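Local coordinates for protein cytidine deaminase (Burkholderia pseudomallei, PDB 3DMO) that probably scavenges cytidine and 2'-deoxycytidine for UMP synthesis, deaminating them hydrolytically to uridine and 2'-deoxyuridine with a zinc ion as cofactor, at residues 75-80 with 104-109; 98-103 with 128-133; 111-116 with 123-128. One frame throughout, in Å; residues are numbered along the deposited sequence.

Contact 1: 75-80 with 104-109; sequences YRPGEF and IELGKP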
ATOM      1  N   TYR A  75       3.964  12.065  18.798  1.00 18.46           N
ATOM      2  CA  TYR A  75       4.503  13.146  17.984  1.00 18.51           C
ATOM      3  C   TYR A  75       3.551  13.344  16.830  1.00 19.00           C
ATOM      4  O   TYR A  75       2.917  12.385  16.376  1.00 19.74           O
ATOM      5  CB  TYR A  75       5.944  12.866  17.541  1.00 18.42           C
ATOM      6  CG  TYR A  75       6.879  12.943  18.716  1.00 17.96           C
ATOM      7  CD1 TYR A  75       7.450  14.155  19.080  1.00 18.14           C
ATOM      8  CD2 TYR A  75       7.137  11.822  19.490  1.00 18.22           C
ATOM      9  CE1 TYR A  75       8.281  14.247  20.190  1.00 17.57           C
ATOM     10  CE2 TYR A  75       7.972  11.893  20.600  1.00 18.20           C
ATOM     11  CZ  TYR A  75       8.531  13.114  20.937  1.00 19.54           C
ATOM     12  OH  TYR A  75       9.357  13.205  22.027  1.00 19.69           O
ATOM     13  N   ARG A  76       3.425  14.587  16.392  1.00 18.50           N
ATOM     14  CA  ARG A  76       2.406  14.971  15.424  1.00 18.67           C
ATOM     15  C   ARG A  76       3.065  15.571  14.186  1.00 18.98           C
ATOM     16  O   ARG A  76       4.241  15.929  14.220  1.00 19.23           O
ATOM     17  CB  ARG A  76       1.447  15.953  16.095  1.00 18.19           C
ATOM     18  CG  ARG A  76       0.609  15.285  17.185  1.00 18.85           C
ATOM     19  CD  ARG A  76       0.215  16.267  18.266  1.00 20.43           C
ATOM     20  NE  ARG A  76       1.387  16.720  19.019  1.00 21.58           N
ATOM     21  CZ  ARG A  76       1.335  17.440  20.137  1.00 22.63           C
ATOM     22  NH1 ARG A  76       0.162  17.783  20.663  1.00 22.39           N
ATOM     23  NH2 ARG A  76       2.466  17.806  20.742  1.00 21.35           N
ATOM     24  N   PRO A  77       2.329  15.661  13.067  1.00 19.11           N
ATOM     25  CA  PRO A  77       2.946  16.283  11.895  1.00 19.43           C
ATOM     26  C   PRO A  77       3.631  17.612  12.196  1.00 20.06           C
ATOM     27  O   PRO A  77       3.058  18.483  12.881  1.00 20.10           O
ATOM     28  CB  PRO A  77       1.766  16.494  10.954  1.00 19.11           C
ATOM     29  CG  PRO A  77       0.839  15.359  11.290  1.00 19.47           C
ATOM     30  CD  PRO A  77       0.964  15.175  12.784  1.00 19.46           C
ATOM     31  N   GLY A  78       4.853  17.755  11.697  1.00 20.45           N
ATOM     32  CA  GLY A  78       5.623  18.979  11.883  1.00 20.95           C
ATOM     33  C   GLY A  78       6.533  18.972  13.097  1.00 21.22           C
ATOM     34  O   GLY A  78       7.268  19.938  13.321  1.00 21.99           O
ATOM     35  N   GLU A  79       6.496  17.897  13.881  1.00 20.69           N
ATOM     36  CA  GLU A  79       7.323  17.811  15.095  1.00 20.58           C
ATOM     37  C   GLU A  79       8.659  17.106  14.898  1.00 20.68           C
ATOM     38  O   GLU A  79       9.291  16.696  15.877  1.00 21.00           O
ATOM     39  CB  GLU A  79       6.555  17.144  16.233  1.00 20.42           C
ATOM     40  CG  GLU A  79       5.428  17.989  16.767  1.00 20.58           C
ATOM     41  CD  GLU A  79       4.983  17.548  18.133  1.00 21.38           C
ATOM     42  OE1 GLU A  79       4.319  16.495  18.245  1.00 20.60           O
ATOM     43  OE2 GLU A  79       5.287  18.270  19.097  1.00 22.32           O
ATOM     44  N   PHE A  80       9.089  16.977  13.643  1.00 20.55           N
ATOM     45  CA  PHE A  80      10.345  16.292  13.318  1.00 20.34           C
ATOM     46  C   PHE A  80      11.403  17.239  12.764  1.00 20.50           C
ATOM     47  O   PHE A  80      11.112  18.086  11.916  1.00 21.02           O
ATOM     48  CB  PHE A  80      10.082  15.105  12.386  1.00 20.36           C
ATOM     49  CG  PHE A  80       8.952  14.243  12.856  1.00 19.94           C
ATOM     50  CD1 PHE A  80       7.721  14.278  12.209  1.00 19.23           C
ATOM     51  CD2 PHE A  80       9.096  13.460  13.997  1.00 21.38           C
ATOM     52  CE1 PHE A  80       6.656  13.506  12.674  1.00 20.52           C
ATOM     53  CE2 PHE A  80       8.040  12.682  14.471  1.00 20.97           C
ATOM     54  CZ  PHE A  80       6.816  12.708  13.802  1.00 20.30           C
ATOM     55  N   ILE A 104       6.377  13.926   3.453  1.00 19.95           N
ATOM     56  CA  ILE A 104       5.933  15.297   3.230  1.00 20.35           C
ATOM     57  C   ILE A 104       4.723  15.654   4.103  1.00 20.37           C
ATOM     58  O   ILE A 104       4.651  16.763   4.628  1.00 21.01           O
ATOM     59  CB  ILE A 104       5.751  15.655   1.720  1.00 20.29           C
ATOM     60  CG1 ILE A 104       6.169  17.124   1.497  1.00 21.00           C
ATOM     61  CG2 ILE A 104       4.330  15.348   1.220  1.00 20.83           C
ATOM     62  CD1 ILE A 104       6.297  17.536   0.056  1.00 20.61           C
ATOM     63  N   GLU A 105       3.801  14.707   4.279  1.00 20.13           N
ATOM     64  CA  GLU A 105       2.633  14.924   5.133  1.00 20.55           C
ATOM     65  C   GLU A 105       2.995  15.004   6.621  1.00 19.79           C
ATOM     66  O   GLU A 105       2.561  15.927   7.321  1.00 19.83           O
ATOM     67  CB  GLU A 105       1.573  13.860   4.879  1.00 20.98           C
ATOM     68  CG  GLU A 105       0.418  13.926   5.853  1.00 21.55           C
ATOM     69  CD  GLU A 105      -0.916  13.745   5.183  1.00 21.55           C
ATOM     70  OE1 GLU A 105      -0.943  13.450   3.969  1.00 20.25           O
ATOM     71  OE2 GLU A 105      -1.932  13.913   5.881  1.00 21.08           O
ATOM     72  N   LEU A 106       3.804  14.062   7.097  1.00 19.61           N
ATOM     73  CA  LEU A 106       4.153  14.001   8.506  1.00 19.35           C
ATOM     74  C   LEU A 106       5.302  14.938   8.911  1.00 19.70           C
ATOM     75  O   LEU A 106       5.301  15.472  10.017  1.00 19.21           O
ATOM     76  CB  LEU A 106       4.445  12.557   8.915  1.00 18.90           C
ATOM     77  CG  LEU A 106       3.281  11.563   8.749  1.00 19.19           C
ATOM     78  CD1 LEU A 106       3.708  10.168   9.207  1.00 19.69           C
ATOM     79  CD2 LEU A 106       2.051  12.032   9.524  1.00 16.96           C
ATOM     80  N   GLY A 107       6.251  15.164   8.010  1.00 19.86           N
ATOM     81  CA  GLY A 107       7.415  15.996   8.321  1.00 20.79           C
ATOM     82  C   GLY A 107       7.331  17.416   7.790  1.00 21.18           C
ATOM     83  O   GLY A 107       8.085  18.283   8.239  1.00 21.91           O
ATOM     84  N   LYS A 108       6.407  17.645   6.852  1.00 21.44           N
ATOM     85  CA  LYS A 108       6.256  18.907   6.100  1.00 21.74           C
ATOM     86  C   LYS A 108       7.394  19.078   5.073  1.00 21.76           C
ATOM     87  O   LYS A 108       8.454  18.458   5.209  1.00 21.16           O
ATOM     88  CB  LYS A 108       6.144  20.141   7.022  1.00 22.35           C
ATOM     89  CG  LYS A 108       5.135  20.023   8.163  1.00 23.51           C
ATOM     90  CD  LYS A 108       3.725  19.831   7.643  1.00 28.02           C
ATOM     91  CE  LYS A 108       2.792  19.392   8.756  1.00 30.68           C
ATOM     92  NZ  LYS A 108       1.926  20.495   9.253  1.00 32.66           N
ATOM     93  N   PRO A 109       7.175  19.897   4.024  1.00 21.83           N
ATOM     94  CA  PRO A 109       8.207  20.113   2.991  1.00 22.01           C
ATOM     95  C   PRO A 109       9.611  20.447   3.508  1.00 21.90           C
ATOM     96  O   PRO A 109      10.599  20.074   2.875  1.00 21.91           O
ATOM     97  CB  PRO A 109       7.642  21.284   2.183  1.00 22.42           C
ATOM     98  CG  PRO A 109       6.176  21.092   2.290  1.00 22.03           C
ATOM     99  CD  PRO A 109       5.938  20.633   3.703  1.00 21.92           C
TER
HETATM  100  O   HOH W   1       8.560  17.917  10.923  1.00 24.00           O
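Leu106 O, at the C-terminal end of helix 97-107, gathers three neighbours from the turn before strand 80-87 and from the strand's first residue. Gly78 N donates a hydrogen bond to it at 2.9 Å, arriving above the carbonyl plane, not on a lone pair. Pro77 CA adds a CA-H...O contact of 3.1 Å to Leu106 O, and the Phe80 ring turns its edge to the same oxygen, CD1 at 3.5 Å. The proline ring crosses the Leu106 side chain obliquely, CG against CD2 at 4.0 Å, while Lys108, leaving the helix with positive phi (73°), sets CE 3.8 Å from Pro77 CB and CG against Gly78 CA. Water 1 bridges the two segments, donating to Phe80 O and Gly107 O.

What presents Gly78 N is a type II beta turn from Arg76 to Glu79; glycine supplies the phi of 92° at its third position. The bond from Glu79 N to Arg76 O closes the turn; Arg76 also grips the Glu79 carboxylate side-on through NE and NH2, and Glu79 OE1 accepts from Arg76 N at 2.8 Å.

Within the last turn of the helix, the Glu105 carboxylate is bound by Tyr26, Tyr29 and Ala54 N of the second subunit. The contact joins a helix-to-strand connection to a helix end: Leu67 of helix 62-72 packs on Phe80 and Leu106, and Phe80 also rests on Leu38 of strand 34-40.

Contact 2: 98-103 with 128-133; sequences ACRQVM and GDLLPD. With ZN (zinc ion), chain E.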
ATOM      1  N   ALA A  98       6.364   6.381  -2.213  1.00 15.48           N
ATOM      2  CA  ALA A  98       5.442   6.200  -1.085  1.00 15.99           C
ATOM      3  C   ALA A  98       6.000   6.844   0.192  1.00 16.61           C
ATOM      4  O   ALA A  98       5.300   7.601   0.878  1.00 17.06           O
ATOM      5  CB  ALA A  98       5.147   4.730  -0.861  1.00 16.37           C
ATOM      6  N   CYS A  99       7.264   6.550   0.505  1.00 16.55           N
ATOM      7  CA  CYS A  99       7.932   7.183   1.647  1.00 16.81           C
ATOM      8  C   CYS A  99       8.007   8.701   1.558  1.00 16.50           C
ATOM      9  O   CYS A  99       7.847   9.383   2.567  1.00 15.75           O
ATOM     10  CB  CYS A  99       9.335   6.613   1.864  1.00 16.66           C
ATOM     11  SG  CYS A  99       9.318   4.975   2.602  1.00 17.17           S
ATOM     12  N   ARG A 100       8.257   9.216   0.351  1.00 15.98           N
ATOM     13  CA  ARG A 100       8.277  10.662   0.106  1.00 15.94           C
ATOM     14  C   ARG A 100       6.923  11.313   0.394  1.00 15.86           C
ATOM     15  O   ARG A 100       6.870  12.402   0.962  1.00 15.13           O
ATOM     16  CB  ARG A 100       8.743  10.973  -1.319  1.00 16.19           C
ATOM     17  CG  ARG A 100      10.182  10.564  -1.591  1.00 16.97           C
ATOM     18  CD  ARG A 100      10.591  10.891  -3.020  1.00 17.58           C
ATOM     19  NE  ARG A 100      11.814  10.193  -3.411  1.00 18.53           N
ATOM     20  CZ  ARG A 100      12.641  10.565  -4.389  1.00 19.36           C
ATOM     21  NH1 ARG A 100      12.407  11.656  -5.121  1.00 18.02           N
ATOM     22  NH2 ARG A 100      13.707   9.820  -4.650  1.00 18.63           N
ATOM     23  N   GLN A 101       5.837  10.633   0.025  1.00 16.35           N
ATOM     24  CA  GLN A 101       4.484  11.143   0.262  1.00 16.98           C
ATOM     25  C   GLN A 101       4.155  11.198   1.758  1.00 16.84           C
ATOM     26  O   GLN A 101       3.558  12.170   2.247  1.00 16.64           O
ATOM     27  CB  GLN A 101       3.450  10.296  -0.489  1.00 17.03           C
ATOM     28  CG  GLN A 101       2.030  10.885  -0.521  1.00 18.51           C
ATOM     29  CD  GLN A 101       1.961  12.184  -1.300  1.00 17.83           C
ATOM     30  OE1 GLN A 101       2.333  12.242  -2.473  1.00 18.65           O
ATOM     31  NE2 GLN A 101       1.483  13.238  -0.647  1.00 18.57           N
ATOM     32  N   VAL A 102       4.585  10.168   2.489  1.00 16.79           N
ATOM     33  CA  VAL A 102       4.388  10.108   3.942  1.00 17.68           C
ATOM     34  C   VAL A 102       5.310  11.110   4.662  1.00 17.99           C
ATOM     35  O   VAL A 102       4.872  11.819   5.570  1.00 17.84           O
ATOM     36  CB  VAL A 102       4.578   8.678   4.477  1.00 17.04           C
ATOM     37  CG1 VAL A 102       4.560   8.647   6.004  1.00 17.60           C
ATOM     38  CG2 VAL A 102       3.498   7.758   3.910  1.00 16.51           C
ATOM     39  N   MET A 103       6.564  11.200   4.227  1.00 18.54           N
ATOM     40  CA  MET A 103       7.484  12.196   4.769  1.00 20.63           C
ATOM     41  C   MET A 103       6.982  13.619   4.599  1.00 20.00           C
ATOM     42  O   MET A 103       7.130  14.434   5.507  1.00 20.63           O
ATOM     43  CB  MET A 103       8.881  12.068   4.160  1.00 19.99           C
ATOM     44  CG  MET A 103       9.654  10.881   4.681  1.00 21.91           C
ATOM     45  SD  MET A 103      11.377  10.949   4.161  1.00 25.50           S
ATOM     46  CE  MET A 103      11.225  10.693   2.405  1.00 26.86           C
ATOM     47  N   GLY A 128      10.354  18.294   0.656  1.00 20.50           N
ATOM     48  CA  GLY A 128       9.811  19.058  -0.465  1.00 20.53           C
ATOM     49  C   GLY A 128      10.621  18.904  -1.745  1.00 21.20           C
ATOM     50  O   GLY A 128      10.055  18.782  -2.830  1.00 20.66           O
ATOM     51  N   ASP A 129      11.947  18.919  -1.631  1.00 21.19           N
ATOM     52  CA  ASP A 129      12.816  18.737  -2.806  1.00 21.88           C
ATOM     53  C   ASP A 129      12.680  17.343  -3.417  1.00 21.28           C
ATOM     54  O   ASP A 129      12.770  17.186  -4.635  1.00 21.03           O
ATOM     55  CB  ASP A 129      14.283  18.996  -2.461  1.00 22.44           C
ATOM     56  CG  ASP A 129      14.565  20.463  -2.164  1.00 25.54           C
ATOM     57  OD1 ASP A 129      13.896  21.345  -2.738  1.00 27.11           O
ATOM     58  OD2 ASP A 129      15.459  20.735  -1.344  1.00 30.41           O
ATOM     59  N   LEU A 130      12.458  16.340  -2.566  1.00 20.75           N
ATOM     60  CA  LEU A 130      12.287  14.953  -3.009  1.00 20.43           C
ATOM     61  C   LEU A 130      10.958  14.733  -3.728  1.00 20.55           C
ATOM     62  O   LEU A 130      10.820  13.800  -4.534  1.00 20.51           O
ATOM     63  CB  LEU A 130      12.414  13.992  -1.822  1.00 20.11           C
ATOM     64  CG  LEU A 130      13.814  13.746  -1.267  1.00 19.11           C
ATOM     65  CD1 LEU A 130      13.699  13.015   0.048  1.00 17.96           C
ATOM     66  CD2 LEU A 130      14.673  12.959  -2.251  1.00 19.15           C
ATOM     67  N   LEU A 131       9.987  15.597  -3.442  1.00 20.77           N
ATOM     68  CA  LEU A 131       8.642  15.448  -3.990  1.00 21.39           C
ATOM     69  C   LEU A 131       8.099  16.799  -4.453  1.00 22.70           C
ATOM     70  O   LEU A 131       7.288  17.422  -3.748  1.00 22.88           O
ATOM     71  CB  LEU A 131       7.713  14.786  -2.957  1.00 20.81           C
ATOM     72  CG  LEU A 131       6.424  14.118  -3.455  1.00 20.92           C
ATOM     73  CD1 LEU A 131       6.706  12.928  -4.373  1.00 18.61           C
ATOM     74  CD2 LEU A 131       5.599  13.679  -2.260  1.00 20.39           C
ATOM     75  N   PRO A 132       8.558  17.265  -5.634  1.00 23.72           N
ATOM     76  CA  PRO A 132       8.156  18.593  -6.116  1.00 24.64           C
ATOM     77  C   PRO A 132       6.674  18.655  -6.478  1.00 25.66           C
ATOM     78  O   PRO A 132       6.122  17.696  -7.033  1.00 25.42           O
ATOM     79  CB  PRO A 132       9.039  18.813  -7.351  1.00 24.49           C
ATOM     80  CG  PRO A 132       9.450  17.443  -7.800  1.00 24.85           C
ATOM     81  CD  PRO A 132       9.485  16.583  -6.566  1.00 23.69           C
ATOM     82  N   ASP A 133       6.040  19.775  -6.132  1.00 26.56           N
ATOM     83  CA  ASP A 133       4.615  19.959  -6.341  1.00 27.98           C
ATOM     84  C   ASP A 133       3.838  18.742  -5.838  1.00 28.13           C
ATOM     85  O   ASP A 133       3.132  18.081  -6.606  1.00 28.06           O
ATOM     86  CB  ASP A 133       4.313  20.234  -7.815  1.00 28.33           C
ATOM     87  CG  ASP A 133       2.851  20.591  -8.050  1.00 31.78           C
ATOM     88  OD1 ASP A 133       2.186  21.074  -7.092  1.00 35.05           O
ATOM     89  OD2 ASP A 133       2.362  20.387  -9.186  1.00 35.48           O
TER
HETATM   90 ZN    ZN E 131       9.970   3.581   0.793  1.00 20.55          ZN
HETATM   91  O   HOH W   2      12.077   3.903   0.598  1.00 18.93           O
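A buried arginine, Arg100, clasps the end of the short helix 127-130 in two ways at once: its guanidinium bonds to a backbone carbonyl at the edge and carries a leucine methyl on one face. It stands on helix 97-107 of the cytidine deaminase fold, one residue after Cys99, a ligand of the zinc site that Cys61, Cys96 and water 2 complete. The chain of Arg100 is extended from CG to NE and crosses Leu130 at about a right angle. This brings CD to 3.8 Å from Leu130 CB and lays Leu130 CD2 over the centre of the guanidinium, 3.8 Å above its plane.

Leu131, the first residue to leave helical geometry, has CG anti to its backbone N (chi1 -160°). Its CD1 methyl meets Arg100 CB at 4.2 Å, and CD2 lies 3.6 Å from Gln101 OE1. That oxygen is satisfied by Gly97 N of the third subunit, while Gln101 NE2 bonds to Phe135 O. Met103, bent at chi3, brings CE to 4.1 Å from Leu130 CD1.

The guanidinium is further fixed by Pro95 O through NE and, in the third subunit, by Pro132 O through NH1 and Asp133 O through NH2. Carbonyl oxygens on several sides thus probably help stabilise its buried charge, and the contact ties the zinc-bearing helix to the subunit interface. The bond between the two segments is Arg100 NH1 to Leu130 O, 2.7 Å long, nearly in the guanidinium plane and on a lone pair of the carbonyl.

Contact 3: 111-116 with 123-128; sequences LEVVLT and RVTSAG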
ATOM      1  N   LEU A 111      11.173  19.317   6.176  1.00 22.02           N
ATOM      2  CA  LEU A 111      11.892  18.270   6.914  1.00 21.58           C
ATOM      3  C   LEU A 111      13.254  18.000   6.268  1.00 21.41           C
ATOM      4  O   LEU A 111      13.330  17.782   5.065  1.00 21.24           O
ATOM      5  CB  LEU A 111      11.085  16.966   6.979  1.00 21.59           C
ATOM      6  CG  LEU A 111      11.792  15.766   7.621  1.00 21.67           C
ATOM      7  CD1 LEU A 111      11.859  15.907   9.120  1.00 22.42           C
ATOM      8  CD2 LEU A 111      11.131  14.444   7.231  1.00 22.44           C
ATOM      9  N   GLU A 112      14.311  18.021   7.078  1.00 21.58           N
ATOM     10  CA  GLU A 112      15.663  17.730   6.601  1.00 22.17           C
ATOM     11  C   GLU A 112      15.820  16.225   6.432  1.00 21.05           C
ATOM     12  O   GLU A 112      15.496  15.461   7.339  1.00 20.67           O
ATOM     13  CB  GLU A 112      16.710  18.273   7.581  1.00 22.40           C
ATOM     14  CG  GLU A 112      18.151  18.021   7.160  1.00 24.33           C
ATOM     15  CD  GLU A 112      19.164  18.575   8.154  1.00 25.71           C
ATOM     16  OE1 GLU A 112      19.163  18.137   9.322  1.00 31.11           O
ATOM     17  OE2 GLU A 112      19.978  19.439   7.759  1.00 31.22           O
ATOM     18  N   VAL A 113      16.303  15.812   5.263  1.00 20.01           N
ATOM     19  CA  VAL A 113      16.446  14.402   4.931  1.00 19.67           C
ATOM     20  C   VAL A 113      17.923  14.128   4.617  1.00 19.41           C
ATOM     21  O   VAL A 113      18.482  14.704   3.683  1.00 19.85           O
ATOM     22  CB  VAL A 113      15.535  14.018   3.730  1.00 19.34           C
ATOM     23  CG1 VAL A 113      15.714  12.555   3.366  1.00 19.57           C
ATOM     24  CG2 VAL A 113      14.063  14.317   4.045  1.00 19.51           C
ATOM     25  N   VAL A 114      18.550  13.280   5.428  1.00 19.25           N
ATOM     26  CA  VAL A 114      19.961  12.924   5.285  1.00 19.42           C
ATOM     27  C   VAL A 114      20.048  11.518   4.680  1.00 19.04           C
ATOM     28  O   VAL A 114      19.690  10.536   5.334  1.00 18.66           O
ATOM     29  CB  VAL A 114      20.703  12.937   6.665  1.00 19.20           C
ATOM     30  CG1 VAL A 114      22.182  12.593   6.494  1.00 20.09           C
ATOM     31  CG2 VAL A 114      20.527  14.285   7.384  1.00 20.26           C
ATOM     32  N   LEU A 115      20.506  11.434   3.432  1.00 19.33           N
ATOM     33  CA  LEU A 115      20.564  10.154   2.716  1.00 19.45           C
ATOM     34  C   LEU A 115      21.993   9.659   2.650  1.00 19.99           C
ATOM     35  O   LEU A 115      22.904  10.427   2.350  1.00 19.94           O
ATOM     36  CB  LEU A 115      20.001  10.309   1.302  1.00 19.36           C
ATOM     37  CG  LEU A 115      18.580  10.848   1.242  1.00 18.83           C
ATOM     38  CD1 LEU A 115      18.218  11.152  -0.206  1.00 18.85           C
ATOM     39  CD2 LEU A 115      17.603   9.862   1.910  1.00 17.21           C
ATOM     40  N   THR A 116      22.186   8.375   2.919  1.00 20.16           N
ATOM     41  CA  THR A 116      23.531   7.811   2.922  1.00 21.14           C
ATOM     42  C   THR A 116      23.551   6.332   2.515  1.00 20.83           C
ATOM     43  O   THR A 116      22.508   5.735   2.250  1.00 20.60           O
ATOM     44  CB  THR A 116      24.244   8.064   4.289  1.00 21.02           C
ATOM     45  OG1 THR A 116      25.646   7.789   4.164  1.00 22.21           O
ATOM     46  CG2 THR A 116      23.650   7.231   5.418  1.00 21.54           C
ATOM     47  N   ARG A 123      24.157  12.677   0.972  1.00 22.73           N
ATOM     48  CA  ARG A 123      23.576  13.923   0.495  1.00 22.86           C
ATOM     49  C   ARG A 123      22.441  14.380   1.396  1.00 22.41           C
ATOM     50  O   ARG A 123      21.717  13.563   1.983  1.00 22.38           O
ATOM     51  CB  ARG A 123      23.149  13.866  -0.977  1.00 23.33           C
ATOM     52  CG  ARG A 123      21.926  13.044  -1.280  1.00 24.45           C
ATOM     53  CD  ARG A 123      21.634  13.128  -2.768  1.00 26.10           C
ATOM     54  NE  ARG A 123      20.304  12.624  -3.116  1.00 27.56           N
ATOM     55  CZ  ARG A 123      19.231  13.390  -3.292  1.00 28.31           C
ATOM     56  NH1 ARG A 123      19.310  14.707  -3.142  1.00 28.71           N
ATOM     57  NH2 ARG A 123      18.069  12.840  -3.621  1.00 27.76           N
ATOM     58  N   VAL A 124      22.322  15.694   1.522  1.00 22.23           N
ATOM     59  CA  VAL A 124      21.315  16.297   2.375  1.00 21.89           C
ATOM     60  C   VAL A 124      20.292  16.993   1.493  1.00 21.83           C
ATOM     61  O   VAL A 124      20.628  17.757   0.582  1.00 21.83           O
ATOM     62  CB  VAL A 124      21.929  17.258   3.429  1.00 22.31           C
ATOM     63  CG1 VAL A 124      20.834  17.845   4.334  1.00 22.85           C
ATOM     64  CG2 VAL A 124      22.970  16.530   4.274  1.00 22.41           C
ATOM     65  N   THR A 125      19.032  16.690   1.753  1.00 20.94           N
ATOM     66  CA  THR A 125      17.960  17.266   0.972  1.00 20.84           C
ATOM     67  C   THR A 125      16.775  17.559   1.904  1.00 20.95           C
ATOM     68  O   THR A 125      16.941  17.576   3.119  1.00 20.81           O
ATOM     69  CB  THR A 125      17.615  16.361  -0.249  1.00 21.02           C
ATOM     70  OG1 THR A 125      16.611  16.988  -1.056  1.00 21.19           O
ATOM     71  CG2 THR A 125      17.164  14.953   0.181  1.00 21.34           C
ATOM     72  N   SER A 126      15.607  17.826   1.331  1.00 20.86           N
ATOM     73  CA  SER A 126      14.389  18.075   2.110  1.00 21.16           C
ATOM     74  C   SER A 126      13.242  17.238   1.543  1.00 20.95           C
ATOM     75  O   SER A 126      13.317  16.770   0.400  1.00 20.86           O
ATOM     76  CB  SER A 126      14.024  19.565   2.088  1.00 20.56           C
ATOM     77  OG  SER A 126      13.534  19.965   0.814  1.00 22.03           O
ATOM     78  N   ALA A 127      12.186  17.044   2.333  1.00 20.57           N
ATOM     79  CA  ALA A 127      11.024  16.283   1.855  1.00 20.63           C
ATOM     80  C   ALA A 127      10.392  16.961   0.638  1.00 20.49           C
ATOM     81  O   ALA A 127       9.971  16.290  -0.313  1.00 20.68           O
ATOM     82  CB  ALA A 127      10.003  16.098   2.966  1.00 20.68           C
ATOM     83  N   GLY A 128      10.354  18.294   0.656  1.00 20.50           N
ATOM     84  CA  GLY A 128       9.811  19.058  -0.465  1.00 20.53           C
ATOM     85  C   GLY A 128      10.621  18.904  -1.745  1.00 21.20           C
ATOM     86  O   GLY A 128      10.055  18.782  -2.830  1.00 20.66           O
TER
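Strands 112-116 and 122-126 form the two arms of an antiparallel beta hairpin, tight along the backbone and on the face of Val113, Leu115, Arg123 and Thr125, looser on the face of Glu112, Val114, Val124 and Ser126. Val113 and Thr125 make a hydrogen-bonded pair with two bonds: Thr125 N to Val113 O is nearly straight (172°) and in the carbonyl plane, whereas Val113 N meets Thr125 O from above that plane, both at 2.8 Å. Leu115 and Arg123 form a second hydrogen-bonded pair, but here Leu115 N approaches Arg123 O almost along the C=O axis. Past the strand, Ala127 N donates to Leu111 O at 3.1 Å, carrying the pairing into the first turn of helix 127-130.

On the tight face, Leu115 and Arg123 lie side by side and point the same way. Leu115 CD1 sits over one face of the Arg123 guanidinium, 3.8 Å from NH2, and it also meets Thr125 CG2 at 4.0 Å. Val113 CG2, beside its own backbone N, presses on the start of the helix, 3.7 Å from Ala127 N. Across the hairpin, contact on the looser face thins to Val124 CG1, on an exposed residue, touching the extended Glu112 side chain obliquely, 3.9 Å from its CG. Glu112 OE1 is hydrogen-bonded to His6 of the N-terminal histidine run, probably an expression tag.

Ser126, at the N-cap of helix 127-130, bonds through OG to Asp129 N. Leu130 of that helix covers Val113, Arg123 and Thr125, and helix 11-22 lies on the opposite face, His11 and Ile15 reaching Val114. Strand 112-116 runs parallel to strand 80-87, exchanging backbone bonds with Ile83 and Val85, and strand 122-126 forms the sheet's edge within the chain.

From the N terminus, the chain first enters contact 1 in the connection from helix 62-72 to strand 80-87; it closes when helix 97-107 ends against that turn. Contact 2 has by then opened, since 98-103 comes earlier on the same helix, so contacts 1 and 2 cross. Contact 3 opens and closes as a hairpin nested inside the loop that contact 2 completes, and the two share Gly128. Around that residue all three meet: Pro109 O lies 2.9 Å from Gly128 N, a probable hydrogen bond. Contacts 1 and 3 lie in series, Phe80 O packing against Leu111 CD1. Together the three tie helix 97-107 to the sheet and to helix 127-130.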